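Local coordinates for guanidinopropionase (Pseudomonas aeruginosa, PDB 3NIQ), which hydrolyses 3-guanidinopropanoate to beta-alanine and urea, using two manganese ions bound in each subunit, at residues G89-N94 and G107-V112; D100-I105 and V128-F133; L120-D125 and T301-L306; P58-N63 and V285-D290. All coordinates share one frame; numbering follows the deposited sequence.

In the fold
The four contacts sit around the parallel sheet of an arginase-family alpha/beta fold. Contacts 1 and 2 share helix 98-114; their centres are about 8 Å apart, and N94 N lies 2.6 Å from S101 OG, a probable hydrogen bond. Contact 3 joins strand 118-123 to helix 294-317, with its centre about 16 Å from those of contacts 1 and 2. Its V122 CG1 is 3.8 Å from V61 CG2 of contact 4, which is tied to contact 1 by a salt bridge of 2.7 Å between R62 NH1 and D90 OD1. None of them forms the metal site: the side chains of L130 and V285 each lie about 11 Å from a manganese ion, and that of V122 about 13 Å.

Contact 1: residues G89-N94 and G107-V112; sequences GDAPVN and GFYRQV
A91 and P92, which follow the end of strand 85-90, pack against F108 and Y109 of helix 98-114 in an apolar contact burying 168 Å². At A91 both CA and CB touch the rings. The CA lies over one face of the F108 ring, 4.1 Å from the centroid and only 13° off the normal, which meets the geometry of a CH-pi interaction. The methyl reaches further, from A91 CB to F108 CD2 at 3.8 Å and to Y109 CE2 at 4.2 Å, and so touches two aromatic rings that follow each other on the helix. P92 comes next and meets the root of the same phenylalanine: its CD is 3.6 Å from F108 CB and 3.7 Å from F108 CD1. The ring is placed for both residues by its first torsion, which sets CG opposite the backbone N (chi1 -175°), while Y109 CD2 lies at the F108 ring edge, in its plane. The Y109 OH is hydrogen-bonded to S121 OG of strand 118-123. Past P92 the chain leads on through V93, which packs on S101 and I105, toward the start of the same helix. F108 and Y109 also touch I40, and Y109 reaches I132 and A135; the contact thus joins the loop leaving the outermost strand 85-90 to helix 98-114, beside strand 37-42 and helix 129-136.

Contact 2: residues D100-I105 and V128-F133; sequences DSLRRI and VTLPIF
L130 makes the first, looser touch of helix 129-136 on helix 98-114: its CD2 methyl comes 4.5 Å from L102 CD2. Beyond this it turns to other partners, Y163 and R171, and its side chain is about 8 Å from that of H126, a manganese ligand. P131, the next residue, carries most of the contact, its CB directed toward helix 98-114 and the ring packed against it. P131 CD takes L102 CD2 at 3.7 Å, with the leucine crossing the ring at about a right angle. P131 CG and P131 CB both lie on I105 CG2, at 3.6 and 3.7 Å, and P131 CB is also 3.7 Å from the backbone carbonyl atom L102 O. The isoleucine methyl that does the touching is the branch set opposite its backbone N, with CG1 directed instead beside the N (chi1 -64°). The ring is thus held between two residues three positions apart on the partner helix. I132 packs on Y236 and Y109. The short axes approach to 8.9 Å at a crossing angle of -41°. The charges lie on other sides of helix 98-114: R103 NH2 bonds D100 OD1 at 2.9 Å, and R104 NH1 reaches the syn lone pair of D100 OD2, which is also hydrogen-bonded by N94 ND2. Neither salt bridge spans the two helices, and the interface between them, formed by four buried apolar side chains, therefore rests on shape and hydrophobic burial rather than on charge pairing.

Contact 3: residues L120-D125 and T301-L306; sequences LSVGGD and TMMFEL
L120 and V122, side chains of an interior strand of the parallel sheet, between 37-42 and 277-283, pack against M303 and L306 in a buried strand-helix contact close to the centre of the chain. The short axes of strand 120-123 and helix 301-306 run nearly antiparallel, at 163°, with a closest approach of 9.5 Å. L120 points at the helix and spreads its two methyls over it. L120 CD2 rests 3.8 Å from M303 CG and 3.3 Å from the carbonyl atom M303 O, a close van der Waals approach to the backbone; L120 CD1 lies on L306 CB at 4.1 Å. M303 answers from the helix with a fully extended chain (chi1 -174°, chi2 177°), which carries its sulfur and end methyl along the strand to V122. There V122 CG2 is 3.5 Å from M303 CE and 3.6 Å from M303 SD, the two side chains crossing at about a right angle. Alternation along the strand sends S121 to the opposite face, toward helices 98-114 and 129-136, while L120 faces helix 294-317; this is the layered alpha/beta/alpha build of the arginase fold. Beyond V122 the strand runs out through G123 and G124, joined by a cis peptide, toward H126, which binds manganese. L306 also packs on A280 and V282 of the neighbouring strand 277-283 and on V269. E305 forms a salt bridge with R270 and hydrogen bonds with H72 and Q266, beside helix 262-270; F304 points away from the strand and packs on S191 of another subunit.

Contact 4: residues P58-N63 and V285-D290; sequences PREVRN and VSPPFD
E60 and P287 make the tighter of two apolar touches between helix 57-64 and the loop after strand 277-283. The aliphatic part of the glutamate lies against the proline ring, with E60 CG 3.6 Å from P287 CG and E60 CB 3.9 Å from the same atom. A bend at its second torsion (chi2 -49°) then turns the carboxylate away from the loop. V61 CG2 meets V285 CG2 at 4.2 Å, a methyl-to-methyl approach deeper in the protein; V61 also packs on A300.

E60 OE2 is hydrogen-bonded to N63 ND2 of a neighbouring subunit, so E60 contacts both P287 of its own chain and N63 of that subunit. In the loop, backbone bonds from F289 N to S286 O (2.9 Å) and from D290 N to P287 O (3.0 Å) shape a short 3-10 turn, and D290 OD1 and OD2 are hydrogen-bonded to T295 OG1 and A296 N, near the start of helix 294-317.

The contact sets helix 57-64 against a loop at the C-terminal end of the parallel sheet, where the arginase fold carries its dimanganese site: the V285 side chain lies about 8 Å from that of the manganese ligand D240.

Contact 1: residues G89-N94 and G107-V112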
loop_
_atom_site.group_PDB
_atom_site.type_symbol
_atom_site.label_atom_id
_atom_site.label_comp_id
_atom_site.label_asym_id
_atom_site.label_seq_id
_atom_site.Cartn_x
_atom_site.Cartn_y
_atom_site.Cartn_z
ATOM N N GLY A 89 11.700 28.190 0.518
ATOM C CA GLY A 89 12.596 27.069 0.240
ATOM C C GLY A 89 12.844 26.266 1.514
ATOM O O GLY A 89 12.049 26.336 2.473
ATOM N N ASP A 90 13.924 25.488 1.514
ATOM C CA ASP A 90 14.296 24.661 2.658
ATOM C C ASP A 90 15.512 25.208 3.386
ATOM O O ASP A 90 16.453 25.660 2.751
ATOM C CB ASP A 90 14.642 23.237 2.201
ATOM C CG ASP A 90 13.426 22.434 1.771
ATOM O OD1 ASP A 90 12.266 22.818 2.066
ATOM O OD2 ASP A 90 13.658 21.396 1.132
ATOM N N ALA A 91 15.506 25.121 4.715
ATOM C CA ALA A 91 16.702 25.397 5.489
ATOM C C ALA A 91 17.843 24.427 5.075
ATOM O O ALA A 91 17.579 23.303 4.655
ATOM C CB ALA A 91 16.413 25.272 6.961
ATOM N N PRO A 92 19.106 24.889 5.155
ATOM C CA PRO A 92 20.243 24.019 4.859
ATOM C C PRO A 92 20.335 22.902 5.908
ATOM O O PRO A 92 20.146 23.153 7.096
ATOM C CB PRO A 92 21.456 24.979 4.934
ATOM C CG PRO A 92 20.975 26.147 5.756
ATOM C CD PRO A 92 19.520 26.273 5.443
ATOM N N VAL A 93 20.596 21.682 5.456
ATOM C CA VAL A 93 20.591 20.508 6.308
ATOM C C VAL A 93 21.766 19.592 5.917
ATOM O O VAL A 93 22.192 19.598 4.767
ATOM C CB VAL A 93 19.226 19.764 6.157
ATOM C CG1 VAL A 93 19.297 18.360 6.679
ATOM C CG2 VAL A 93 18.094 20.544 6.857
ATOM N N ASN A 94 22.272 18.818 6.879
ATOM C CA ASN A 94 23.322 17.815 6.656
ATOM C C ASN A 94 22.873 16.482 7.279
ATOM O O ASN A 94 22.914 16.309 8.505
ATOM C CB ASN A 94 24.646 18.275 7.276
ATOM C CG ASN A 94 25.787 17.258 7.095
ATOM O OD1 ASN A 94 25.585 16.084 6.753
ATOM N ND2 ASN A 94 26.993 17.713 7.353
ATOM N N GLY A 107 21.557 29.256 11.625
ATOM C CA GLY A 107 22.093 30.354 10.811
ATOM C C GLY A 107 21.053 30.869 9.823
ATOM O O GLY A 107 20.869 32.073 9.665
ATOM N N PHE A 108 20.338 29.944 9.187
ATOM C CA PHE A 108 19.241 30.297 8.310
ATOM C C PHE A 108 18.149 31.072 9.051
ATOM O O PHE A 108 17.695 32.132 8.600
ATOM C CB PHE A 108 18.671 29.013 7.692
ATOM C CG PHE A 108 17.594 29.252 6.669
ATOM C CD1 PHE A 108 17.923 29.623 5.367
ATOM C CD2 PHE A 108 16.258 29.077 7.002
ATOM C CE1 PHE A 108 16.914 29.840 4.395
ATOM C CE2 PHE A 108 15.243 29.297 6.056
ATOM C CZ PHE A 108 15.576 29.684 4.745
ATOM N N TYR A 109 17.714 30.546 10.192
ATOM C CA TYR A 109 16.634 31.189 10.922
ATOM C C TYR A 109 17.029 32.534 11.524
ATOM O O TYR A 109 16.180 33.388 11.701
ATOM C CB TYR A 109 16.028 30.249 11.986
ATOM C CG TYR A 109 15.032 29.296 11.351
ATOM C CD1 TYR A 109 13.661 29.597 11.330
ATOM C CD2 TYR A 109 15.460 28.136 10.720
ATOM C CE1 TYR A 109 12.741 28.742 10.707
ATOM C CE2 TYR A 109 14.530 27.264 10.078
ATOM C CZ TYR A 109 13.189 27.571 10.097
ATOM O OH TYR A 109 12.268 26.754 9.482
ATOM N N ARG A 110 18.303 32.708 11.859
ATOM C CA ARG A 110 18.797 34.045 12.287
ATOM C C ARG A 110 18.582 35.095 11.189
ATOM O O ARG A 110 18.253 36.244 11.473
ATOM C CB ARG A 110 20.280 33.995 12.648
ATOM C CG ARG A 110 20.577 33.272 13.968
ATOM C CD ARG A 110 21.877 33.746 14.573
ATOM N NE ARG A 110 22.245 33.022 15.799
ATOM C CZ ARG A 110 23.272 33.375 16.572
ATOM N NH1 ARG A 110 24.005 34.447 16.253
ATOM N NH2 ARG A 110 23.569 32.669 17.663
ATOM N N GLN A 111 18.771 34.686 9.935
ATOM C CA GLN A 111 18.573 35.579 8.790
ATOM C C GLN A 111 17.104 35.889 8.609
ATOM O O GLN A 111 16.720 37.037 8.362
ATOM C CB GLN A 111 19.065 34.907 7.506
ATOM C CG GLN A 111 20.572 34.944 7.302
ATOM C CD GLN A 111 21.015 34.008 6.182
ATOM O OE1 GLN A 111 20.344 33.017 5.880
ATOM N NE2 GLN A 111 22.153 34.312 5.572
ATOM N N VAL A 112 16.276 34.848 8.686
ATOM C CA VAL A 112 14.839 35.018 8.581
ATOM C C VAL A 112 14.400 36.006 9.684
ATOM O O VAL A 112 13.708 36.975 9.411
ATOM C CB VAL A 112 14.100 33.650 8.719
ATOM C CG1 VAL A 112 12.591 33.850 8.847
ATOM C CG2 VAL A 112 14.442 32.741 7.552
#

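Contact 2: residues D100-I105 and V128-F133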
loop_
_atom_site.group_PDB
_atom_site.type_symbol
_atom_site.label_atom_id
_atom_site.label_comp_id
_atom_site.label_asym_id
_atom_site.label_seq_id
_atom_site.Cartn_x
_atom_site.Cartn_y
_atom_site.Cartn_z
ATOM N N ASP A 100 26.471 19.728 12.729
ATOM C CA ASP A 100 26.540 20.627 11.588
ATOM C C ASP A 100 25.143 21.119 11.126
ATOM O O ASP A 100 24.986 22.298 10.776
ATOM C CB ASP A 100 27.289 19.977 10.432
ATOM C CG ASP A 100 27.524 20.931 9.283
ATOM O OD1 ASP A 100 28.081 22.018 9.533
ATOM O OD2 ASP A 100 27.161 20.594 8.133
ATOM N N SER A 101 24.138 20.233 11.126
ATOM C CA SER A 101 22.774 20.641 10.733
ATOM C C SER A 101 22.188 21.668 11.690
ATOM O O SER A 101 21.627 22.669 11.255
ATOM C CB SER A 101 21.838 19.446 10.607
ATOM O OG SER A 101 22.156 18.701 9.456
ATOM N N LEU A 102 22.379 21.438 12.988
ATOM C CA LEU A 102 21.966 22.368 14.035
ATOM C C LEU A 102 22.541 23.750 13.796
ATOM O O LEU A 102 21.812 24.763 13.868
ATOM C CB LEU A 102 22.433 21.886 15.405
ATOM C CG LEU A 102 21.638 20.860 16.193
ATOM C CD1 LEU A 102 22.357 20.593 17.519
ATOM C CD2 LEU A 102 20.174 21.335 16.439
ATOM N N ARG A 103 23.848 23.808 13.510
ATOM C CA ARG A 103 24.490 25.086 13.207
ATOM C C ARG A 103 23.872 25.743 11.975
ATOM O O ARG A 103 23.543 26.933 11.993
ATOM C CB ARG A 103 25.996 24.915 12.985
ATOM C CG ARG A 103 26.742 26.240 12.729
ATOM C CD ARG A 103 28.235 25.998 12.341
ATOM N NE ARG A 103 28.337 25.179 11.128
ATOM C CZ ARG A 103 28.250 25.653 9.880
ATOM N NH1 ARG A 103 28.073 26.960 9.668
ATOM N NH2 ARG A 103 28.323 24.818 8.840
ATOM N N ARG A 104 23.748 24.964 10.899
ATOM C CA ARG A 104 23.314 25.515 9.616
ATOM C C ARG A 104 21.863 25.976 9.692
ATOM O O ARG A 104 21.508 27.052 9.192
ATOM C CB ARG A 104 23.525 24.486 8.504
ATOM C CG ARG A 104 25.016 24.359 8.119
ATOM C CD ARG A 104 25.359 23.033 7.466
ATOM N NE ARG A 104 24.825 22.939 6.115
ATOM C CZ ARG A 104 25.335 22.172 5.153
ATOM N NH1 ARG A 104 26.405 21.425 5.393
ATOM N NH2 ARG A 104 24.770 22.158 3.951
ATOM N N ILE A 105 21.032 25.179 10.368
ATOM C CA ILE A 105 19.627 25.530 10.488
ATOM C C ILE A 105 19.438 26.813 11.272
ATOM O O ILE A 105 18.674 27.690 10.847
ATOM C CB ILE A 105 18.782 24.400 11.102
ATOM C CG1 ILE A 105 18.808 23.183 10.162
ATOM C CG2 ILE A 105 17.374 24.906 11.363
ATOM C CD1 ILE A 105 18.262 21.894 10.772
ATOM N N VAL A 128 14.182 19.883 15.003
ATOM C CA VAL A 128 14.247 21.078 14.170
ATOM C C VAL A 128 13.796 22.350 14.907
ATOM O O VAL A 128 14.248 23.466 14.588
ATOM C CB VAL A 128 13.422 20.925 12.870
ATOM C CG1 VAL A 128 12.026 20.415 13.166
ATOM C CG2 VAL A 128 13.293 22.282 12.202
ATOM N N THR A 129 12.919 22.194 15.895
ATOM C CA THR A 129 12.400 23.364 16.613
ATOM C C THR A 129 13.483 24.048 17.467
ATOM O O THR A 129 13.458 25.277 17.649
ATOM C CB THR A 129 11.158 23.004 17.469
ATOM O OG1 THR A 129 10.193 22.355 16.634
ATOM C CG2 THR A 129 10.509 24.261 18.064
ATOM N N LEU A 130 14.437 23.266 17.962
ATOM C CA LEU A 130 15.545 23.831 18.734
ATOM C C LEU A 130 16.342 24.936 18.016
ATOM O O LEU A 130 16.415 26.048 18.528
ATOM C CB LEU A 130 16.497 22.745 19.248
ATOM C CG LEU A 130 17.703 23.250 20.055
ATOM C CD1 LEU A 130 17.261 24.096 21.224
ATOM C CD2 LEU A 130 18.560 22.066 20.531
ATOM N N PRO A 131 16.959 24.638 16.846
ATOM C CA PRO A 131 17.690 25.721 16.173
ATOM C C PRO A 131 16.813 26.919 15.799
ATOM O O PRO A 131 17.265 28.058 15.853
ATOM C CB PRO A 131 18.293 25.034 14.932
ATOM C CG PRO A 131 17.454 23.760 14.760
ATOM C CD PRO A 131 17.137 23.348 16.156
ATOM N N ILE A 132 15.555 26.678 15.456
ATOM C CA ILE A 132 14.586 27.759 15.277
ATOM C C ILE A 132 14.479 28.641 16.543
ATOM O O ILE A 132 14.584 29.880 16.463
ATOM C CB ILE A 132 13.183 27.173 14.888
ATOM C CG1 ILE A 132 13.273 26.427 13.558
ATOM C CG2 ILE A 132 12.108 28.297 14.809
ATOM C CD1 ILE A 132 11.893 25.837 13.014
ATOM N N PHE A 133 14.289 28.013 17.706
ATOM C CA PHE A 133 14.193 28.759 18.964
ATOM C C PHE A 133 15.511 29.480 19.288
ATOM O O PHE A 133 15.498 30.575 19.853
ATOM C CB PHE A 133 13.804 27.835 20.127
ATOM C CG PHE A 133 12.329 27.537 20.220
ATOM C CD1 PHE A 133 11.482 27.756 19.146
ATOM C CD2 PHE A 133 11.787 27.025 21.403
ATOM C CE1 PHE A 133 10.131 27.491 19.233
ATOM C CE2 PHE A 133 10.417 26.744 21.506
ATOM C CZ PHE A 133 9.586 26.978 20.416
#

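Contact 3: residues L120-D125 and T301-L306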
loop_
_atom_site.group_PDB
_atom_site.type_symbol
_atom_site.label_atom_id
_atom_site.label_comp_id
_atom_site.label_asym_id
_atom_site.label_seq_id
_atom_site.Cartn_x
_atom_site.Cartn_y
_atom_site.Cartn_z
ATOM N N LEU A 120 6.905 29.999 9.335
ATOM C CA LEU A 120 5.942 28.933 9.458
ATOM C C LEU A 120 6.610 27.724 8.812
ATOM O O LEU A 120 6.783 27.693 7.603
ATOM C CB LEU A 120 4.623 29.287 8.757
ATOM C CG LEU A 120 3.605 28.123 8.718
ATOM C CD1 LEU A 120 3.420 27.451 10.079
ATOM C CD2 LEU A 120 2.250 28.608 8.221
ATOM N N SER A 121 7.032 26.768 9.637
ATOM C CA SER A 121 8.009 25.764 9.208
ATOM C C SER A 121 7.419 24.367 9.216
ATOM O O SER A 121 6.538 24.051 10.038
ATOM C CB SER A 121 9.246 25.792 10.122
ATOM O OG SER A 121 9.843 27.080 10.117
ATOM N N VAL A 122 7.900 23.544 8.292
ATOM C CA VAL A 122 7.484 22.132 8.210
ATOM C C VAL A 122 8.723 21.273 8.399
ATOM O O VAL A 122 9.695 21.460 7.697
ATOM C CB VAL A 122 6.827 21.810 6.856
ATOM C CG1 VAL A 122 6.372 20.341 6.786
ATOM C CG2 VAL A 122 5.623 22.751 6.603
ATOM N N GLY A 123 8.695 20.361 9.375
ATOM C CA GLY A 123 9.812 19.437 9.590
ATOM C C GLY A 123 9.641 18.204 8.709
ATOM O O GLY A 123 8.679 18.130 7.931
ATOM N N GLY A 124 10.520 17.215 8.845
ATOM C CA GLY A 124 11.559 17.194 9.880
ATOM C C GLY A 124 10.999 16.704 11.201
ATOM O O GLY A 124 9.790 16.842 11.464
ATOM N N ASP A 125 11.861 16.120 12.025
ATOM C CA ASP A 125 11.465 15.704 13.352
ATOM C C ASP A 125 11.530 16.893 14.313
ATOM O O ASP A 125 11.936 17.989 13.917
ATOM C CB ASP A 125 12.319 14.517 13.827
ATOM C CG ASP A 125 13.779 14.911 14.143
ATOM O OD1 ASP A 125 14.063 16.075 14.480
ATOM O OD2 ASP A 125 14.651 14.032 14.056
ATOM N N THR A 301 -2.838 21.099 5.938
ATOM C CA THR A 301 -4.021 21.797 6.439
ATOM C C THR A 301 -3.738 22.534 7.761
ATOM O O THR A 301 -4.079 23.697 7.905
ATOM C CB THR A 301 -5.220 20.848 6.626
ATOM O OG1 THR A 301 -5.421 20.077 5.436
ATOM C CG2 THR A 301 -6.496 21.672 6.882
ATOM N N MET A 302 -3.090 21.872 8.714
ATOM C CA MET A 302 -2.701 22.561 9.953
ATOM C C MET A 302 -1.764 23.748 9.644
ATOM O O MET A 302 -1.869 24.815 10.253
ATOM C CB MET A 302 -2.068 21.577 10.934
ATOM C CG MET A 302 -2.997 20.417 11.326
ATOM S SD MET A 302 -4.584 20.989 11.989
ATOM C CE MET A 302 -4.054 22.154 13.250
ATOM N N MET A 303 -0.901 23.579 8.651
ATOM C CA MET A 303 -0.036 24.666 8.211
ATOM C C MET A 303 -0.897 25.865 7.796
ATOM O O MET A 303 -0.656 27.001 8.230
ATOM C CB MET A 303 0.815 24.207 7.023
ATOM C CG MET A 303 1.875 25.239 6.584
ATOM S SD MET A 303 2.906 24.643 5.251
ATOM C CE MET A 303 4.291 25.784 5.391
ATOM N N PHE A 304 -1.909 25.605 6.965
ATOM C CA PHE A 304 -2.843 26.665 6.583
ATOM C C PHE A 304 -3.582 27.266 7.787
ATOM O O PHE A 304 -3.732 28.488 7.868
ATOM C CB PHE A 304 -3.847 26.174 5.542
ATOM C CG PHE A 304 -4.759 27.261 5.041
ATOM C CD1 PHE A 304 -4.298 28.208 4.135
ATOM C CD2 PHE A 304 -6.068 27.355 5.490
ATOM C CE1 PHE A 304 -5.116 29.233 3.687
ATOM C CE2 PHE A 304 -6.911 28.397 5.019
ATOM C CZ PHE A 304 -6.428 29.308 4.126
ATOM N N GLU A 305 -4.065 26.425 8.706
ATOM C CA GLU A 305 -4.774 26.941 9.888
ATOM C C GLU A 305 -3.858 27.931 10.632
ATOM O O GLU A 305 -4.290 29.006 11.032
ATOM C CB GLU A 305 -5.175 25.825 10.857
ATOM C CG GLU A 305 -6.081 24.736 10.286
ATOM C CD GLU A 305 -7.532 25.163 10.229
ATOM O OE1 GLU A 305 -7.896 26.155 10.905
ATOM O OE2 GLU A 305 -8.302 24.509 9.498
ATOM N N LEU A 306 -2.599 27.538 10.803
ATOM C CA LEU A 306 -1.591 28.348 11.501
ATOM C C LEU A 306 -1.201 29.601 10.723
ATOM O O LEU A 306 -0.958 30.657 11.323
ATOM C CB LEU A 306 -0.336 27.517 11.768
ATOM C CG LEU A 306 -0.472 26.426 12.816
ATOM C CD1 LEU A 306 0.727 25.474 12.711
ATOM C CD2 LEU A 306 -0.605 27.003 14.218
#

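Contact 4: residues P58-N63 and V285-D290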
loop_
_atom_site.group_PDB
_atom_site.type_symbol
_atom_site.label_atom_id
_atom_site.label_comp_id
_atom_site.label_asym_id
_atom_site.label_seq_id
_atom_site.Cartn_x
_atom_site.Cartn_y
_atom_site.Cartn_z
ATOM N N PRO A 58 8.723 17.808 4.331
ATOM C CA PRO A 58 8.446 19.068 3.663
ATOM C C PRO A 58 8.080 18.915 2.179
ATOM O O PRO A 58 7.218 19.642 1.668
ATOM C CB PRO A 58 9.759 19.839 3.825
ATOM C CG PRO A 58 10.337 19.282 5.095
ATOM C CD PRO A 58 10.070 17.800 4.924
ATOM N N ARG A 59 8.704 17.970 1.495
ATOM C CA ARG A 59 8.358 17.768 0.096
ATOM C C ARG A 59 6.892 17.329 -0.048
ATOM O O ARG A 59 6.161 17.832 -0.903
ATOM C CB ARG A 59 9.269 16.738 -0.568
ATOM C CG ARG A 59 8.995 16.651 -2.107
ATOM C CD ARG A 59 10.172 16.101 -2.832
ATOM N NE ARG A 59 11.183 17.134 -3.027
ATOM C CZ ARG A 59 12.430 16.899 -3.425
ATOM N NH1 ARG A 59 12.846 15.660 -3.649
ATOM N NH2 ARG A 59 13.278 17.906 -3.575
ATOM N N GLU A 60 6.458 16.379 0.775
ATOM C CA GLU A 60 5.108 15.858 0.584
ATOM C C GLU A 60 4.055 16.815 1.125
ATOM O O GLU A 60 2.933 16.884 0.604
ATOM C CB GLU A 60 4.971 14.451 1.183
ATOM C CG GLU A 60 5.888 13.421 0.484
ATOM C CD GLU A 60 5.777 13.462 -1.033
ATOM O OE1 GLU A 60 4.638 13.575 -1.541
ATOM O OE2 GLU A 60 6.830 13.390 -1.711
ATOM N N VAL A 61 4.398 17.559 2.176
ATOM C CA VAL A 61 3.487 18.643 2.606
ATOM C C VAL A 61 3.360 19.736 1.511
ATOM O O VAL A 61 2.270 20.267 1.285
ATOM C CB VAL A 61 3.894 19.251 3.992
ATOM C CG1 VAL A 61 3.087 20.518 4.298
ATOM C CG2 VAL A 61 3.655 18.221 5.105
ATOM N N ARG A 62 4.457 20.073 0.829
ATOM C CA ARG A 62 4.358 21.025 -0.287
ATOM C C ARG A 62 3.371 20.474 -1.301
ATOM O O ARG A 62 2.475 21.171 -1.759
ATOM C CB ARG A 62 5.707 21.243 -0.999
ATOM C CG ARG A 62 6.677 22.171 -0.267
ATOM C CD ARG A 62 7.850 22.596 -1.157
ATOM N NE ARG A 62 8.613 23.700 -0.572
ATOM C CZ ARG A 62 9.650 23.556 0.258
ATOM N NH1 ARG A 62 10.059 22.342 0.617
ATOM N NH2 ARG A 62 10.286 24.630 0.725
ATOM N N ASN A 63 3.553 19.206 -1.626
ATOM C CA ASN A 63 2.724 18.544 -2.611
ATOM C C ASN A 63 1.234 18.593 -2.302
ATOM O O ASN A 63 0.435 19.061 -3.118
ATOM C CB ASN A 63 3.177 17.106 -2.733
ATOM C CG ASN A 63 2.775 16.509 -4.039
ATOM O OD1 ASN A 63 1.615 16.154 -4.243
ATOM N ND2 ASN A 63 3.729 16.440 -4.965
ATOM N N VAL A 285 5.869 14.812 10.323
ATOM C CA VAL A 285 5.288 14.139 9.146
ATOM C C VAL A 285 6.346 13.236 8.515
ATOM O O VAL A 285 7.400 13.704 8.126
ATOM C CB VAL A 285 4.754 15.123 8.081
ATOM C CG1 VAL A 285 4.189 14.356 6.869
ATOM C CG2 VAL A 285 3.625 16.029 8.688
ATOM N N SER A 286 6.063 11.940 8.423
ATOM C CA SER A 286 7.060 10.987 7.940
ATOM C C SER A 286 6.504 10.173 6.753
ATOM O O SER A 286 5.868 9.140 6.936
ATOM C CB SER A 286 7.529 10.084 9.085
ATOM O OG SER A 286 8.543 9.190 8.652
ATOM N N PRO A 287 6.727 10.672 5.525
ATOM C CA PRO A 287 6.143 10.073 4.308
ATOM C C PRO A 287 6.356 8.559 4.097
ATOM O O PRO A 287 5.431 7.893 3.620
ATOM C CB PRO A 287 6.761 10.899 3.171
ATOM C CG PRO A 287 6.888 12.289 3.800
ATOM C CD PRO A 287 7.336 11.992 5.257
ATOM N N PRO A 288 7.524 8.007 4.482
ATOM C CA PRO A 288 7.670 6.551 4.333
ATOM C C PRO A 288 6.682 5.742 5.180
ATOM O O PRO A 288 6.452 4.582 4.890
ATOM C CB PRO A 288 9.109 6.290 4.802
ATOM C CG PRO A 288 9.818 7.571 4.579
ATOM C CD PRO A 288 8.787 8.625 4.938
ATOM N N PHE A 289 6.099 6.339 6.218
ATOM C CA PHE A 289 5.090 5.618 6.990
ATOM C C PHE A 289 3.695 6.142 6.744
ATOM O O PHE A 289 2.747 5.766 7.450
ATOM C CB PHE A 289 5.451 5.644 8.480
ATOM C CG PHE A 289 6.767 4.981 8.764
ATOM C CD1 PHE A 289 6.839 3.606 8.929
ATOM C CD2 PHE A 289 7.947 5.725 8.770
ATOM C CE1 PHE A 289 8.072 2.992 9.163
ATOM C CE2 PHE A 289 9.171 5.122 8.996
ATOM C CZ PHE A 289 9.233 3.772 9.200
ATOM N N ASP A 290 3.561 7.015 5.752
ATOM C CA ASP A 290 2.265 7.665 5.482
ATOM C C ASP A 290 1.425 6.782 4.568
ATOM O O ASP A 290 1.955 5.871 3.913
ATOM C CB ASP A 290 2.486 9.049 4.881
ATOM C CG ASP A 290 1.250 9.956 4.964
ATOM O OD1 ASP A 290 0.247 9.605 5.612
ATOM O OD2 ASP A 290 1.272 11.036 4.330
#